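Local atomic coordinates of oxidoreductase, NAD-binding/iron-sulfur cluster-binding protein (PDB entry 6ZXU), a protein that catalyses reductive dehalogenation of organohalides, using a bound cobalamin together with two [4Fe-4S] clusters. Residues 490-495 with 528-533; 581-586 with 654-659. All blocks are in the same frame, centred on the assembly; numbering follows the deposited sequence.

Interaction 1. Residues 490-495 with 528-533; sequences ILMAGL and DRPIDF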
# COMPACT_ATOMS: atom_id res chain seq x y z
N ILE A 490 9.04 -3.97 11.54
CA ILE A 490 9.67 -3.45 10.31
C ILE A 490 11.19 -3.30 10.55
O ILE A 490 11.99 -3.68 9.70
CB ILE A 490 9.08 -2.11 9.86
CG1 ILE A 490 7.59 -2.28 9.54
CG2 ILE A 490 9.80 -1.57 8.66
CD1 ILE A 490 6.88 -0.94 9.52
N LEU A 491 11.57 -2.79 11.73
CA LEU A 491 13.01 -2.60 12.04
C LEU A 491 13.73 -3.95 12.17
O LEU A 491 14.77 -4.13 11.55
CB LEU A 491 13.15 -1.86 13.31
CG LEU A 491 14.59 -1.55 13.66
CD1 LEU A 491 15.19 -0.46 12.78
CD2 LEU A 491 14.65 -1.14 15.12
N MET A 492 13.20 -4.85 12.96
CA MET A 492 13.84 -6.17 13.20
C MET A 492 13.85 -7.09 11.99
O MET A 492 14.77 -7.86 11.80
CB MET A 492 13.21 -6.90 14.36
CG MET A 492 13.47 -6.27 15.74
SD MET A 492 15.25 -5.92 15.98
CE MET A 492 14.88 -4.51 17.03
N ALA A 493 12.87 -6.95 11.11
CA ALA A 493 12.82 -7.69 9.81
C ALA A 493 13.70 -7.12 8.75
O ALA A 493 13.79 -7.69 7.68
CB ALA A 493 11.37 -7.79 9.34
N GLY A 494 14.46 -6.03 9.04
CA GLY A 494 15.38 -5.48 8.12
C GLY A 494 14.71 -4.89 6.88
O GLY A 494 15.28 -4.93 5.81
N LEU A 495 13.59 -4.20 7.08
CA LEU A 495 12.90 -3.51 5.93
C LEU A 495 13.03 -2.02 5.97
O LEU A 495 12.77 -1.39 4.96
CB LEU A 495 11.45 -3.93 5.85
CG LEU A 495 11.18 -5.41 5.58
CD1 LEU A 495 9.73 -5.68 5.65
CD2 LEU A 495 11.77 -5.89 4.31
N ASP A 528 15.21 -12.64 9.24
CA ASP A 528 16.09 -11.67 8.65
C ASP A 528 16.78 -10.86 9.72
O ASP A 528 16.49 -11.03 10.87
CB ASP A 528 15.32 -10.75 7.69
CG ASP A 528 14.80 -11.57 6.46
OD1 ASP A 528 15.61 -11.99 5.63
OD2 ASP A 528 13.58 -11.83 6.36
N ARG A 529 17.78 -10.11 9.32
CA ARG A 529 18.53 -9.23 10.21
C ARG A 529 18.27 -7.75 9.88
O ARG A 529 17.93 -7.43 8.75
CB ARG A 529 20.04 -9.50 10.12
CG ARG A 529 20.47 -10.82 10.71
CD ARG A 529 21.98 -10.91 10.83
NE ARG A 529 22.67 -11.04 9.56
CZ ARG A 529 23.92 -10.64 9.34
NH1 ARG A 529 24.61 -10.00 10.28
NH2 ARG A 529 24.46 -10.83 8.15
N PRO A 530 18.38 -6.87 10.87
CA PRO A 530 18.33 -5.44 10.59
C PRO A 530 19.27 -4.97 9.53
O PRO A 530 20.30 -5.63 9.23
CB PRO A 530 18.70 -4.81 11.95
CG PRO A 530 18.29 -5.83 12.94
CD PRO A 530 18.49 -7.14 12.30
N ILE A 531 19.00 -3.78 8.96
CA ILE A 531 19.81 -3.26 7.84
C ILE A 531 20.48 -1.95 8.26
O ILE A 531 20.05 -1.28 9.19
CB ILE A 531 19.00 -3.05 6.54
CG1 ILE A 531 17.86 -2.13 6.82
CG2 ILE A 531 18.61 -4.40 5.94
CD1 ILE A 531 17.05 -1.76 5.59
N ASP A 532 21.61 -1.66 7.61
CA ASP A 532 22.35 -0.41 7.81
C ASP A 532 22.70 0.18 6.44
O ASP A 532 23.57 -0.35 5.76
CB ASP A 532 23.58 -0.64 8.61
CG ASP A 532 24.41 0.67 8.81
OD1 ASP A 532 24.01 1.82 8.47
OD2 ASP A 532 25.52 0.57 9.33
N PHE A 533 21.99 1.25 6.03
CA PHE A 533 22.28 1.85 4.80
C PHE A 533 22.70 3.34 4.96
O PHE A 533 22.60 4.14 4.01
CB PHE A 533 21.18 1.69 3.77
CG PHE A 533 19.85 2.31 4.15
CD1 PHE A 533 18.95 1.62 4.96
CD2 PHE A 533 19.42 3.48 3.57
CE1 PHE A 533 17.71 2.13 5.28
CE2 PHE A 533 18.16 4.01 3.89
CZ PHE A 533 17.30 3.35 4.75
O HOH W 1 16.49 -2.71 10.05
O HOH W 2 15.41 -10.28 12.98

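Interaction 2. Residues 581-586 with 654-659; sequences TQMKGS and PRMGTN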
# COMPACT_ATOMS: atom_id res chain seq x y z
N THR A 581 -8.50 16.40 11.79
CA THR A 581 -9.34 17.59 11.72
C THR A 581 -9.09 18.62 10.60
O THR A 581 -9.89 19.50 10.41
CB THR A 581 -9.38 18.40 13.06
OG1 THR A 581 -8.20 19.13 13.20
CG2 THR A 581 -9.59 17.54 14.28
N GLN A 582 -7.99 18.59 9.87
CA GLN A 582 -7.83 19.57 8.81
C GLN A 582 -8.86 19.37 7.69
O GLN A 582 -9.27 18.23 7.39
CB GLN A 582 -6.40 19.60 8.29
CG GLN A 582 -5.95 18.38 7.46
CD GLN A 582 -6.12 18.63 5.97
OE1 GLN A 582 -6.43 19.73 5.55
NE2 GLN A 582 -5.85 17.62 5.19
N MET A 583 -9.34 20.48 7.12
CA MET A 583 -10.53 20.49 6.31
C MET A 583 -10.28 20.75 4.82
O MET A 583 -11.25 20.80 4.06
CB MET A 583 -11.49 21.58 6.82
CG MET A 583 -11.95 21.36 8.24
SD MET A 583 -13.00 22.74 8.90
CE MET A 583 -11.75 24.07 9.16
N LYS A 584 -9.02 20.90 4.41
CA LYS A 584 -8.68 21.13 3.03
C LYS A 584 -8.10 19.87 2.35
O LYS A 584 -7.40 19.93 1.35
CB LYS A 584 -7.82 22.34 2.88
CG LYS A 584 -8.32 23.57 3.64
CD LYS A 584 -8.06 24.89 3.00
CE LYS A 584 -6.63 25.25 2.88
NZ LYS A 584 -6.37 26.25 1.78
N GLY A 585 -8.42 18.75 2.91
CA GLY A 585 -8.11 17.47 2.33
C GLY A 585 -8.59 16.35 3.22
O GLY A 585 -9.24 16.56 4.26
N SER A 586 -8.18 15.12 2.89
CA SER A 586 -8.49 13.94 3.71
C SER A 586 -7.20 13.34 4.34
O SER A 586 -6.45 12.66 3.67
CB SER A 586 -9.14 12.91 2.82
OG SER A 586 -9.80 11.99 3.60
N PRO A 654 -15.23 20.58 -2.33
CA PRO A 654 -14.71 20.70 -0.97
C PRO A 654 -15.27 21.95 -0.33
O PRO A 654 -15.23 23.00 -0.92
CB PRO A 654 -13.21 20.84 -1.19
CG PRO A 654 -12.98 20.02 -2.42
CD PRO A 654 -14.16 20.31 -3.31
N ARG A 655 -15.75 21.84 0.88
CA ARG A 655 -16.38 22.95 1.56
C ARG A 655 -15.41 24.10 1.91
O ARG A 655 -15.72 25.24 1.72
CB ARG A 655 -17.10 22.42 2.81
CG ARG A 655 -17.81 23.50 3.62
CD ARG A 655 -18.65 22.86 4.75
NE ARG A 655 -17.72 22.19 5.67
CZ ARG A 655 -16.93 22.78 6.59
NH1 ARG A 655 -16.99 24.09 6.81
NH2 ARG A 655 -16.07 22.03 7.29
N MET A 656 -14.20 23.79 2.36
CA MET A 656 -13.23 24.81 2.79
C MET A 656 -12.05 25.00 1.82
O MET A 656 -11.14 25.77 2.09
CB MET A 656 -12.65 24.36 4.13
CG MET A 656 -13.66 24.17 5.21
SD MET A 656 -14.50 25.80 5.46
CE MET A 656 -13.20 26.82 6.15
N GLY A 657 -12.04 24.27 0.72
CA GLY A 657 -10.97 24.37 -0.29
C GLY A 657 -10.07 23.14 -0.27
O GLY A 657 -10.45 22.11 0.30
N THR A 658 -8.86 23.29 -0.86
CA THR A 658 -7.95 22.20 -1.12
C THR A 658 -6.55 22.66 -0.90
O THR A 658 -6.13 23.69 -1.41
CB THR A 658 -8.14 21.73 -2.54
OG1 THR A 658 -9.49 21.25 -2.68
CG2 THR A 658 -7.16 20.64 -2.92
N ASN A 659 -5.79 21.88 -0.13
CA ASN A 659 -4.34 22.13 0.04
C ASN A 659 -3.61 21.95 -1.24
O ASN A 659 -3.81 20.97 -1.97
CB ASN A 659 -3.72 21.17 1.11
CG ASN A 659 -4.23 21.47 2.48
OD1 ASN A 659 -4.14 22.60 2.95
ND2 ASN A 659 -4.82 20.46 3.14
O HOH W 3 -13.85 21.01 3.58
O HOH W 4 -3.42 25.06 2.22

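Interaction 1. Residues 490-495 with 528-533
Gly494 lies against Arg529 and Pro530 where helix 486-492 ends in a Schellman motif, and the segment 528-533 runs past that helix end. Inside the motif, Leu495 N bonds back to Ile490 O and Gly494 N to Leu491 O, with Gly494 at positive phi (66°). No direct hydrogen bond joins the two segments. Their closest backbone approach is a CA-H...O contact, Gly494 CA to Arg529 O at 3.3 Å; a CB at position 494 would collide with that oxygen, a second reason for glycine beside its phi. Arg529 O also receives a bond from Arg295. Two waters bridge the backbones. One donates to Leu491 O and accepts from Ile531 N; the other donates to both Met492 O and Asp528 O.

The apolar contact is between Met492 SD and Pro530 CG, 4.3 Å apart. Other carbons rest against carbonyl oxygens: Pro530 CD lies 3.8 Å from Met492 O, and Asp528 turns its CB toward Ala493 O. The Asp528 carboxylate is engaged elsewhere, in a salt bridge to Lys384 and a bond from Ile397 N. Ala493 and Leu495 pack on Val425 of strand 422-429, and Ile490 and Leu491, in the helix, touch the cobalamin. In Ile531, chi1 (56°) sets CG1 between the backbone N and the carbonyl carbon, and chi2 (176°) carries CD1 on to 3.6 Å from Gly494 O; CG2, the other branch, lies 3.4 Å from Gly494 O.

Interaction 2. Residues 581-586 with 654-659
Asn659 and Gln582 meet tip to tip where two irregular loops join: 581-586, between helices 572-581 and 590-594 in the dicluster ferredoxin region, and 654-659, after strand 650-652. Asn659 ND2 donates to Gln582 OE1 over 3.0 Å, with the two amide planes 40° apart. Asn659 N gives a straighter bond (165° at the hydrogen) to Lys584 O at 2.9 Å, in the carbonyl plane on a lone pair. Thr658 CA adds a CA-H...O contact to the same oxygen, and Lys584 CA makes another to Gly657 O. The Lys584 side chain crosses Asn659 at about a right angle, bent at chi2 (-146°), which sets CD 3.3 Å from Met656 O.

Farther along, Met583 and Met656 lie side by side, CB of Met583 3.7 Å from CG of Met656. Met583 SD sits at the edge of the Arg655 guanidinium, taking a weak bond from NH2 at 3.5 Å, while Met656 CG lies over one guanidinium face, toward its rim. A water links Met583 O to Met656 N.

In the second shell, Gln582 OE1 also accepts from Lys584 N at 3.1 Å, its two donors coming from opposite faces of the amide plane. Gln582 NE2 bonds to Ala587 O and Asp441 O, and Asn659 ND2 also reaches Asp441 O, bonds that probably set the flip of both amides. An alanine in place of Gln582 would probably leave Lys584 N without this acceptor and the Asn659 amide less firmly held, with Asp441 O still bound to ND2. Another water donates to Asn659 OD1 at 2.7 Å and accepts weakly from Lys584 NZ.

Overall arrangement
The two contacts lie far apart in the one chain, with centres 37 Å apart and nearest atoms about 20 Å apart, and they follow one another in sequence: 490-495 with 528-533 closes before 581-586 with 654-659 opens. They border different parts of the cofactor region. Interaction 1 is beside the cobalamin, with the Leu491 side chain about 4 Å from it but about 13 Å from an iron-sulfur cluster. Interaction 2 is nearer a cluster, the Gln582 side chain being about 8 Å from it, about 10 Å from the cobalamin and about 5 Å from the side chain of Cys588. Waters bridge both contacts, but direct hydrogen bonds cross only the second.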